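Local atomic coordinates of nascent polypeptide-associated complex protein (Methanothermobacter marburgensis, PDB entry 1TR8), a protein that probably contacts nascent polypeptide chains as they emerge from the ribosome, acting as a homodimer that also binds ribosomal RNA. Residues R26-K32 and K52-L58; M11-V17 and N33-M39; L71-T76 and L94-I98. One frame throughout, in Å; residues are numbered along the deposited sequence.

Contact 1: R26-K32 and K52-L58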
loop_
_atom_site.group_PDB
_atom_site.type_symbol
_atom_site.label_atom_id
_atom_site.label_comp_id
_atom_site.label_asym_id
_atom_site.label_seq_id
_atom_site.Cartn_x
_atom_site.Cartn_y
_atom_site.Cartn_z
ATOM N N ARG A 26 12.898 2.507 -0.747
ATOM C CA ARG A 26 13.721 1.714 -1.648
ATOM C C ARG A 26 13.397 0.210 -1.657
ATOM O O ARG A 26 13.967 -0.570 -2.441
ATOM C CB ARG A 26 15.186 1.885 -1.243
ATOM C CG ARG A 26 15.698 3.328 -1.194
ATOM C CD ARG A 26 17.207 3.433 -0.989
ATOM N NE ARG A 26 17.887 2.600 -1.972
ATOM C CZ ARG A 26 18.224 3.001 -3.192
ATOM N NH1 ARG A 26 18.046 4.261 -3.563
ATOM N NH2 ARG A 26 18.782 2.146 -4.030
ATOM N N LYS A 27 12.524 -0.202 -0.745
ATOM C CA LYS A 27 12.293 -1.612 -0.555
ATOM C C LYS A 27 11.150 -1.845 0.398
ATOM O O LYS A 27 10.690 -0.936 1.079
ATOM C CB LYS A 27 13.547 -2.307 -0.007
ATOM C CG LYS A 27 13.813 -2.076 1.474
ATOM C CD LYS A 27 15.006 -2.886 1.967
ATOM C CE LYS A 27 15.164 -2.819 3.502
ATOM N NZ LYS A 27 16.520 -3.290 3.971
ATOM N N GLU A 28 10.711 -3.099 0.413
ATOM C CA GLU A 28 9.736 -3.587 1.340
ATOM C C GLU A 28 10.231 -4.901 1.958
ATOM O O GLU A 28 10.953 -5.676 1.335
ATOM C CB GLU A 28 8.410 -3.763 0.605
ATOM C CG GLU A 28 8.046 -2.499 -0.187
ATOM C CD GLU A 28 6.705 -2.566 -0.891
ATOM O OE1 GLU A 28 6.276 -3.692 -1.223
ATOM O OE2 GLU A 28 6.112 -1.483 -1.150
ATOM N N ILE A 29 9.858 -5.118 3.211
ATOM C CA ILE A 29 10.225 -6.306 3.938
ATOM C C ILE A 29 8.924 -7.063 4.123
ATOM O O ILE A 29 7.956 -6.500 4.594
ATOM C CB ILE A 29 10.862 -5.955 5.310
ATOM C CG1 ILE A 29 12.113 -5.101 5.110
ATOM C CG2 ILE A 29 11.210 -7.242 6.073
ATOM C CD1 ILE A 29 12.719 -4.574 6.385
ATOM N N ILE A 30 8.903 -8.328 3.722
ATOM C CA ILE A 30 7.695 -9.125 3.779
ATOM C C ILE A 30 7.924 -10.304 4.723
ATOM O O ILE A 30 8.909 -11.044 4.572
ATOM C CB ILE A 30 7.338 -9.649 2.349
ATOM C CG1 ILE A 30 7.070 -8.483 1.395
ATOM C CG2 ILE A 30 6.132 -10.576 2.367
ATOM C CD1 ILE A 30 8.201 -8.269 0.453
ATOM N N ILE A 31 7.032 -10.444 5.704
ATOM C CA ILE A 31 7.030 -11.594 6.601
ATOM C C ILE A 31 5.771 -12.423 6.413
ATOM O O ILE A 31 4.665 -11.968 6.722
ATOM C CB ILE A 31 7.127 -11.134 8.063
ATOM C CG1 ILE A 31 8.265 -10.126 8.203
ATOM C CG2 ILE A 31 7.377 -12.342 8.958
ATOM C CD1 ILE A 31 8.450 -9.602 9.599
ATOM N N LYS A 32 5.945 -13.670 6.006
ATOM C CA LYS A 32 4.815 -14.567 5.771
ATOM C C LYS A 32 4.392 -15.341 7.021
ATOM O O LYS A 32 5.215 -15.782 7.803
ATOM C CB LYS A 32 5.122 -15.537 4.628
ATOM C CG LYS A 32 4.976 -14.882 3.256
ATOM C CD LYS A 32 6.129 -15.208 2.309
ATOM C CE LYS A 32 6.493 -13.991 1.444
ATOM N NZ LYS A 32 7.585 -14.244 0.433
ATOM N N LYS A 52 10.032 -15.146 9.591
ATOM C CA LYS A 52 11.159 -15.070 8.684
ATOM C C LYS A 52 10.884 -14.001 7.627
ATOM O O LYS A 52 9.803 -13.936 7.029
ATOM C CB LYS A 52 11.468 -16.453 8.105
ATOM C CG LYS A 52 11.710 -17.484 9.219
ATOM C CD LYS A 52 12.460 -18.732 8.766
ATOM C CE LYS A 52 13.965 -18.688 9.096
ATOM N NZ LYS A 52 14.714 -17.642 8.318
ATOM N N ALA A 53 11.857 -13.117 7.459
ATOM C CA ALA A 53 11.706 -11.947 6.621
ATOM C C ALA A 53 12.341 -12.152 5.263
ATOM O O ALA A 53 13.387 -12.817 5.149
ATOM C CB ALA A 53 12.332 -10.764 7.301
ATOM N N ARG A 54 11.693 -11.578 4.248
ATOM C CA ARG A 54 12.238 -11.472 2.897
ATOM C C ARG A 54 12.149 -10.028 2.385
ATOM O O ARG A 54 11.314 -9.234 2.843
ATOM C CB ARG A 54 11.470 -12.384 1.940
ATOM C CG ARG A 54 11.674 -13.854 2.175
ATOM C CD ARG A 54 10.982 -14.712 1.100
ATOM N NE ARG A 54 11.371 -16.110 1.185
ATOM C CZ ARG A 54 10.797 -16.977 2.002
ATOM N NH1 ARG A 54 9.798 -16.593 2.788
ATOM N NH2 ARG A 54 11.202 -18.237 2.026
ATOM N N GLU A 55 13.048 -9.700 1.461
ATOM C CA GLU A 55 13.170 -8.359 0.912
ATOM C C GLU A 55 12.762 -8.308 -0.537
ATOM O O GLU A 55 13.098 -9.194 -1.311
ATOM C CB GLU A 55 14.598 -7.867 0.968
ATOM C CG GLU A 55 15.092 -7.704 2.378
ATOM C CD GLU A 55 16.402 -6.969 2.418
ATOM O OE1 GLU A 55 17.219 -7.181 1.487
ATOM O OE2 GLU A 55 16.543 -6.146 3.346
ATOM N N ARG A 56 12.158 -7.178 -0.885
ATOM C CA ARG A 56 11.651 -6.874 -2.226
ATOM C C ARG A 56 12.048 -5.446 -2.540
ATOM O O ARG A 56 11.615 -4.539 -1.846
ATOM C CB ARG A 56 10.137 -6.939 -2.152
ATOM C CG ARG A 56 9.445 -6.868 -3.448
ATOM C CD ARG A 56 8.050 -7.440 -3.334
ATOM N NE ARG A 56 7.206 -6.624 -2.489
ATOM C CZ ARG A 56 6.024 -7.006 -2.046
ATOM N NH1 ARG A 56 5.591 -8.233 -2.309
ATOM N NH2 ARG A 56 5.297 -6.177 -1.312
ATOM N N SER A 57 12.892 -5.229 -3.534
ATOM C CA SER A 57 13.397 -3.886 -3.803
ATOM C C SER A 57 12.455 -3.097 -4.729
ATOM O O SER A 57 11.609 -3.684 -5.405
ATOM C CB SER A 57 14.807 -3.949 -4.376
ATOM O OG SER A 57 14.766 -4.331 -5.732
ATOM N N LEU A 58 12.490 -1.774 -4.604
ATOM C CA LEU A 58 11.658 -0.885 -5.415
ATOM C C LEU A 58 12.530 0.069 -6.228
ATOM O O LEU A 58 13.451 0.663 -5.700
ATOM C CB LEU A 58 10.707 -0.072 -4.533
ATOM C CG LEU A 58 9.276 -0.617 -4.455
ATOM C CD1 LEU A 58 9.204 -1.860 -3.631
ATOM C CD2 LEU A 58 8.315 0.435 -3.924
#

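Contact 2: M11-V17 and N33-M39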
loop_
_atom_site.group_PDB
_atom_site.type_symbol
_atom_site.label_atom_id
_atom_site.label_comp_id
_atom_site.label_asym_id
_atom_site.label_seq_id
_atom_site.Cartn_x
_atom_site.Cartn_y
_atom_site.Cartn_z
HETATM N N MSE A 11 -0.028 -7.380 26.567
HETATM C CA MSE A 11 -0.119 -7.817 25.174
HETATM C C MSE A 11 -1.230 -8.839 24.929
HETATM O O MSE A 11 -1.495 -9.718 25.747
HETATM C CB MSE A 11 1.219 -8.400 24.689
HETATM C CG MSE A 11 2.455 -7.519 24.929
HETATM SE SE MSE A 11 3.209 -6.688 23.318
HETATM C CE MSE A 11 4.332 -8.062 22.767
ATOM N N LYS A 12 -1.857 -8.691 23.768
ATOM C CA LYS A 12 -2.892 -9.570 23.265
ATOM C C LYS A 12 -2.344 -10.264 22.010
ATOM O O LYS A 12 -1.484 -9.720 21.329
ATOM C CB LYS A 12 -4.097 -8.698 22.933
ATOM C CG LYS A 12 -5.332 -9.447 22.494
ATOM C CD LYS A 12 -6.284 -9.758 23.658
ATOM C CE LYS A 12 -7.633 -10.294 23.156
ATOM N NZ LYS A 12 -8.247 -9.409 22.122
ATOM N N ASP A 13 -2.797 -11.477 21.720
ATOM C CA ASP A 13 -2.426 -12.161 20.480
ATOM C C ASP A 13 -3.322 -11.696 19.341
ATOM O O ASP A 13 -4.487 -11.368 19.557
ATOM C CB ASP A 13 -2.547 -13.676 20.611
ATOM C CG ASP A 13 -1.491 -14.271 21.523
ATOM O OD1 ASP A 13 -0.292 -13.933 21.371
ATOM O OD2 ASP A 13 -1.763 -15.124 22.397
ATOM N N LEU A 14 -2.745 -11.611 18.145
ATOM C CA LEU A 14 -3.479 -11.221 16.936
ATOM C C LEU A 14 -3.430 -12.404 15.999
ATOM O O LEU A 14 -2.352 -12.829 15.587
ATOM C CB LEU A 14 -2.860 -9.986 16.284
ATOM C CG LEU A 14 -3.653 -9.322 15.163
ATOM C CD1 LEU A 14 -4.921 -8.724 15.738
ATOM C CD2 LEU A 14 -2.856 -8.236 14.426
ATOM N N ARG A 15 -4.601 -12.990 15.757
ATOM C CA ARG A 15 -4.713 -14.293 15.106
ATOM C C ARG A 15 -5.083 -14.160 13.621
ATOM O O ARG A 15 -5.749 -13.210 13.216
ATOM C CB ARG A 15 -5.752 -15.132 15.873
ATOM C CG ARG A 15 -5.726 -16.585 15.551
ATOM C CD ARG A 15 -6.621 -17.416 16.450
ATOM N NE ARG A 15 -6.982 -18.701 15.859
ATOM C CZ ARG A 15 -8.104 -18.938 15.191
ATOM N NH1 ARG A 15 -8.974 -17.960 14.977
ATOM N NH2 ARG A 15 -8.354 -20.167 14.726
ATOM N N GLY A 16 -4.589 -15.090 12.805
ATOM C CA GLY A 16 -4.929 -15.158 11.373
ATOM C C GLY A 16 -4.207 -14.149 10.500
ATOM O O GLY A 16 -4.756 -13.690 9.508
ATOM N N VAL A 17 -2.981 -13.791 10.860
ATOM C CA VAL A 17 -2.243 -12.846 10.061
ATOM C C VAL A 17 -1.542 -13.618 8.954
ATOM O O VAL A 17 -0.803 -14.558 9.221
ATOM C CB VAL A 17 -1.243 -12.003 10.874
ATOM C CG1 VAL A 17 -0.430 -11.095 9.930
ATOM C CG2 VAL A 17 -1.976 -11.152 11.915
ATOM N N ASN A 33 3.086 -15.415 7.243
ATOM C CA ASN A 33 2.533 -16.126 8.378
ATOM C C ASN A 33 3.328 -15.851 9.651
ATOM O O ASN A 33 3.818 -16.761 10.322
ATOM C CB ASN A 33 2.467 -17.625 8.068
ATOM C CG ASN A 33 1.467 -17.939 6.960
ATOM O OD1 ASN A 33 1.818 -18.531 5.930
ATOM N ND2 ASN A 33 0.217 -17.521 7.160
ATOM N N PRO A 34 3.448 -14.577 9.988
ATOM C CA PRO A 34 4.111 -14.187 11.210
ATOM C C PRO A 34 3.278 -14.460 12.442
ATOM O O PRO A 34 2.061 -14.655 12.352
ATOM C CB PRO A 34 4.265 -12.680 11.023
ATOM C CG PRO A 34 3.151 -12.305 10.157
ATOM C CD PRO A 34 2.972 -13.418 9.219
ATOM N N LYS A 35 3.946 -14.474 13.587
ATOM C CA LYS A 35 3.279 -14.373 14.870
ATOM C C LYS A 35 3.219 -12.891 15.268
ATOM O O LYS A 35 4.204 -12.160 15.148
ATOM C CB LYS A 35 4.035 -15.191 15.915
ATOM C CG LYS A 35 3.495 -14.971 17.313
ATOM C CD LYS A 35 3.466 -16.248 18.148
ATOM C CE LYS A 35 2.510 -16.031 19.315
ATOM N NZ LYS A 35 1.713 -14.762 19.097
ATOM N N VAL A 36 2.049 -12.436 15.698
ATOM C CA VAL A 36 1.843 -11.024 15.973
ATOM C C VAL A 36 1.140 -10.793 17.312
ATOM O O VAL A 36 0.118 -11.405 17.607
ATOM C CB VAL A 36 1.020 -10.330 14.865
ATOM C CG1 VAL A 36 0.848 -8.855 15.180
ATOM C CG2 VAL A 36 1.651 -10.520 13.492
ATOM N N ASN A 37 1.740 -9.921 18.117
ATOM C CA ASN A 37 1.180 -9.437 19.368
ATOM C C ASN A 37 0.884 -7.945 19.269
ATOM O O ASN A 37 1.556 -7.215 18.543
ATOM C CB ASN A 37 2.181 -9.663 20.499
ATOM C CG ASN A 37 2.259 -11.115 20.908
ATOM O OD1 ASN A 37 1.439 -11.926 20.485
ATOM N ND2 ASN A 37 3.255 -11.458 21.719
ATOM N N VAL A 38 -0.106 -7.491 20.022
ATOM C CA VAL A 38 -0.481 -6.085 20.022
ATOM C C VAL A 38 -0.734 -5.555 21.440
ATOM O O VAL A 38 -1.161 -6.276 22.331
ATOM C CB VAL A 38 -1.707 -5.844 19.107
ATOM C CG1 VAL A 38 -2.912 -6.560 19.626
ATOM C CG2 VAL A 38 -2.007 -4.337 18.963
HETATM N N MSE A 39 -0.442 -4.276 21.631
HETATM C CA MSE A 39 -0.788 -3.555 22.854
HETATM C C MSE A 39 -1.038 -2.096 22.518
HETATM O O MSE A 39 -0.532 -1.586 21.526
HETATM C CB MSE A 39 0.315 -3.656 23.906
HETATM C CG MSE A 39 1.687 -3.199 23.462
HETATM SE SE MSE A 39 2.598 -2.441 24.996
HETATM C CE MSE A 39 2.095 -0.645 24.617
HETATM O O HOH W 1 -0.068 -14.120 16.006
#

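Contact 3: L71-T76 and L94-I98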
loop_
_atom_site.group_PDB
_atom_site.type_symbol
_atom_site.label_atom_id
_atom_site.label_comp_id
_atom_site.label_asym_id
_atom_site.label_seq_id
_atom_site.Cartn_x
_atom_site.Cartn_y
_atom_site.Cartn_z
ATOM N N LEU A 71 25.807 8.822 -23.142
ATOM C CA LEU A 71 26.733 9.840 -22.621
ATOM C C LEU A 71 27.384 9.401 -21.309
ATOM O O LEU A 71 28.605 9.483 -21.127
ATOM C CB LEU A 71 25.993 11.163 -22.413
ATOM C CG LEU A 71 26.833 12.443 -22.360
ATOM C CD1 LEU A 71 26.051 13.588 -22.953
ATOM C CD2 LEU A 71 27.243 12.799 -20.963
ATOM N N VAL A 72 26.566 8.855 -20.419
ATOM C CA VAL A 72 27.069 8.388 -19.131
ATOM C C VAL A 72 28.014 7.184 -19.292
ATOM O O VAL A 72 29.040 7.102 -18.632
ATOM C CB VAL A 72 25.912 8.018 -18.163
ATOM C CG1 VAL A 72 26.463 7.496 -16.844
ATOM C CG2 VAL A 72 25.014 9.204 -17.915
HETATM N N MSE A 73 27.665 6.256 -20.171
HETATM C CA MSE A 73 28.507 5.098 -20.434
HETATM C C MSE A 73 29.872 5.527 -20.979
HETATM O O MSE A 73 30.907 5.009 -20.564
HETATM C CB MSE A 73 27.828 4.192 -21.463
HETATM C CG MSE A 73 26.567 3.528 -20.977
HETATM SE SE MSE A 73 25.765 2.421 -22.380
HETATM C CE MSE A 73 25.243 3.669 -23.559
ATOM N N ASN A 74 29.858 6.424 -21.960
ATOM C CA ASN A 74 31.069 6.794 -22.677
ATOM C C ASN A 74 31.979 7.687 -21.838
ATOM O O ASN A 74 33.184 7.729 -22.044
ATOM C CB ASN A 74 30.725 7.439 -24.031
ATOM C CG ASN A 74 30.257 6.406 -25.078
ATOM O OD1 ASN A 74 30.080 5.222 -24.778
ATOM N ND2 ASN A 74 30.072 6.855 -26.308
ATOM N N GLN A 75 31.381 8.390 -20.888
ATOM C CA GLN A 75 32.092 9.322 -20.024
ATOM C C GLN A 75 32.627 8.628 -18.784
ATOM O O GLN A 75 33.589 9.088 -18.188
ATOM C CB GLN A 75 31.172 10.459 -19.558
ATOM C CG GLN A 75 31.187 11.704 -20.446
ATOM C CD GLN A 75 32.579 12.067 -20.940
ATOM O OE1 GLN A 75 33.480 12.386 -20.149
ATOM N NE2 GLN A 75 32.757 12.016 -22.250
ATOM N N THR A 76 31.987 7.550 -18.365
ATOM C CA THR A 76 32.440 6.847 -17.165
ATOM C C THR A 76 32.943 5.435 -17.440
ATOM O O THR A 76 33.485 4.797 -16.546
ATOM C CB THR A 76 31.326 6.828 -16.089
ATOM O OG1 THR A 76 30.289 5.903 -16.445
ATOM C CG2 THR A 76 30.643 8.177 -16.004
ATOM N N LEU A 94 22.011 14.177 -15.202
ATOM C CA LEU A 94 23.189 13.656 -15.883
ATOM C C LEU A 94 24.472 13.954 -15.111
ATOM O O LEU A 94 25.308 13.089 -14.929
ATOM C CB LEU A 94 23.253 14.271 -17.286
ATOM C CG LEU A 94 24.029 13.491 -18.338
ATOM C CD1 LEU A 94 23.445 12.109 -18.608
ATOM C CD2 LEU A 94 24.023 14.288 -19.617
ATOM N N ALA A 95 24.629 15.186 -14.652
ATOM C CA ALA A 95 25.795 15.543 -13.871
ATOM C C ALA A 95 25.993 14.554 -12.727
ATOM O O ALA A 95 27.082 14.018 -12.561
ATOM C CB ALA A 95 25.654 16.939 -13.329
ATOM N N GLU A 96 24.944 14.326 -11.943
ATOM C CA GLU A 96 25.044 13.493 -10.758
ATOM C C GLU A 96 25.253 12.017 -11.118
ATOM O O GLU A 96 25.951 11.299 -10.414
ATOM C CB GLU A 96 23.790 13.638 -9.915
ATOM C CG GLU A 96 23.613 15.027 -9.342
ATOM C CD GLU A 96 22.206 15.280 -8.852
ATOM O OE1 GLU A 96 21.380 14.327 -8.845
ATOM O OE2 GLU A 96 21.945 16.434 -8.442
ATOM N N ALA A 97 24.611 11.564 -12.191
ATOM C CA ALA A 97 24.764 10.198 -12.661
ATOM C C ALA A 97 26.229 9.943 -12.970
ATOM O O ALA A 97 26.786 8.944 -12.532
ATOM C CB ALA A 97 23.901 9.971 -13.907
ATOM N N ILE A 98 26.860 10.909 -13.645
ATOM C CA ILE A 98 28.289 10.847 -13.988
ATOM C C ILE A 98 29.179 10.817 -12.744
ATOM O O ILE A 98 30.079 9.967 -12.637
ATOM C CB ILE A 98 28.655 12.016 -14.948
ATOM C CG1 ILE A 98 28.161 11.690 -16.363
ATOM C CG2 ILE A 98 30.156 12.297 -14.988
ATOM C CD1 ILE A 98 28.216 12.864 -17.321
#

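Contact 1: R26-K32 and K52-L58
Glu28 and Arg56 face each other as a hydrogen-bonded pair of two antiparallel strands, and their side chains meet again above the backbone in a salt bridge. Arg56 NH2 gives a nearly straight bond of 2.7 Å to Glu28 OE1, which lies close to the guanidinium plane; NE of the same arginine adds a weak, bent bond to that oxygen. The carboxylate is turned 57° from the guanidinium, so the two groups meet through one oxygen rather than as a flat bidentate pair. The other oxygen, Glu28 OE2, pairs with Arg56 of the second subunit, and this buried carboxylate thus holds an arginine from each of two chains.

Packing is closest beside this bridge. Ile30 CD1 sits over the centre of one face of the Arg56 guanidinium, 3.4 Å above its plane, and reaches Arg56 CB at 3.5 Å. Arg56 bends at chi3 (67°) after an extended start, which folds its head back over the isoleucine and toward Glu28. Leu58 CD1 packs on the aliphatic part of Glu28, 3.7 Å from its CG. Two residues along, Ile30 N to Arg54 O (2.7 Å) and the return bond from Arg54 N to Ile30 O continue the pairing.

The solvent side is sparser. Lys27 and Glu55, both partly exposed, touch mainly through their charged ends, NZ meeting OE2 at 2.9 Å from 35° out of the carboxylate plane. Lys32 NZ and Arg54 NH1, like charges, stand 4.0 Å apart with no bond between them.

Strand 27-32 is the middle strand of its sheet, flanked by 19-23 and 53-61. Beyond 53-61 a strand of the second subunit continues the sheet across the interface, while Tyr47 of the third subunit packs on Ile29, Ile31 and Ala53.

Contact 2: M11-V17 and N33-M39
Val36 presents its two methyl groups to different hollows. CG1 lies alongside Leu14, 3.8 Å from CD2, the two side chains pointing the same way; CG2 meets Val17 CG2 at 4.0 Å, crossing it at about a right angle. Val17 points into the notch between Val36 CG2 and the Pro34 ring, its CG1 3.8 Å from Pro34 CG. At Leu14 and Val36 one direct bond, Leu14 N to Val36 O, remains, and a water stands in for the other, donating to Leu14 O and accepting from Val36 N.

On the reverse face, selenomethionine Met11 bends at chi2 (-108°) and curls across Asn37, its CE resting 3.5 Å from Asn37 CB, while its SE abuts Met39 CG. Beyond Asn37, Lys35 NZ reaches Asp13 OD1 at 3.1 Å from above the carboxylate plane, a surface salt bridge. A glycine in place of Asn37 would probably take away the CB on which the Met11 methyl rests and leave that methyl less firmly held.

Lys12 and Val38 exchange two backbone bonds in this antiparallel pair of the NAC domain. Strand 12-14 is outermost within this chain, 35-41 is central and 44-51 lies beyond; Ile22 of the third subunit packs on Leu14 and Val17.

Contact 3: L71-T76 and L94-I98
With chi1 at -156°, Leu94 swings CG opposite its backbone N and sends its forked end toward helix 66-76. The fork straddles two residues: CD1 presses on Val72 CG2, and CD2 meets Leu71 CD2 at 3.8 Å. Val72, with chi1 at 178°, has CG2 beside its own backbone N, and from there this methyl slides past the leucine in the opposite direction. At 3.4 Å the Val72 CG2 to Leu94 CD1 approach is tighter than an ordinary carbon contact.

One helical turn on, Ile98 carries the seam forward. Its CD1 reaches Leu71 CD2 at 3.8 Å, the side chains crossing at a slant, so that Leu71 touches both Leu94 and Ile98. The small Ala97 has its CB 4.2 Å from Val72 CG2.

At the C-terminal end of helix 66-76, Thr76 turns its methyl toward helix 94-100, CG2 standing 3.9 Å from Ile98 O, and its hydroxyl back onto its own helix: OG1 donates to Val72 O at 2.8 Å, while Thr76 N reaches the same oxygen from the opposite face of the carbonyl plane.

The helical segments run at 38° to each other with their axes 10.0 Å apart, a wide spacing bridged by branched side chains. Helix 80-89 completes the three-helix UBA domain, setting Ala83 against Val72 and Leu87 against Ala97. No hydrogen bond or salt bridge joins the two segments, which implies that their association rests on apolar contact, with the hydroxyl of Thr76 bonded within its own helix.

Contacts 1 and 2 belong to the NAC part of the chain and interlock along it: 11-17, 26-32, 33-39 and 52-58 alternate between them. Their centres lie 19 Å apart, in two separate antiparallel sheets, and the chain passes directly from strand 27-32 to strand 35-41; both contacts also touch the third subunit. Contact 3 follows in series, in the UBA domain, after strand 53-61 leads on to helix 66-76. It lies 31 Å from contact 1 and 49 Å from contact 2, centre to centre, without touching either. The protein is therefore an elongated chain whose strands build subunit interfaces, while the helical domain lies toward the other end from contact 2, and no other chain touches the segments of contact 3.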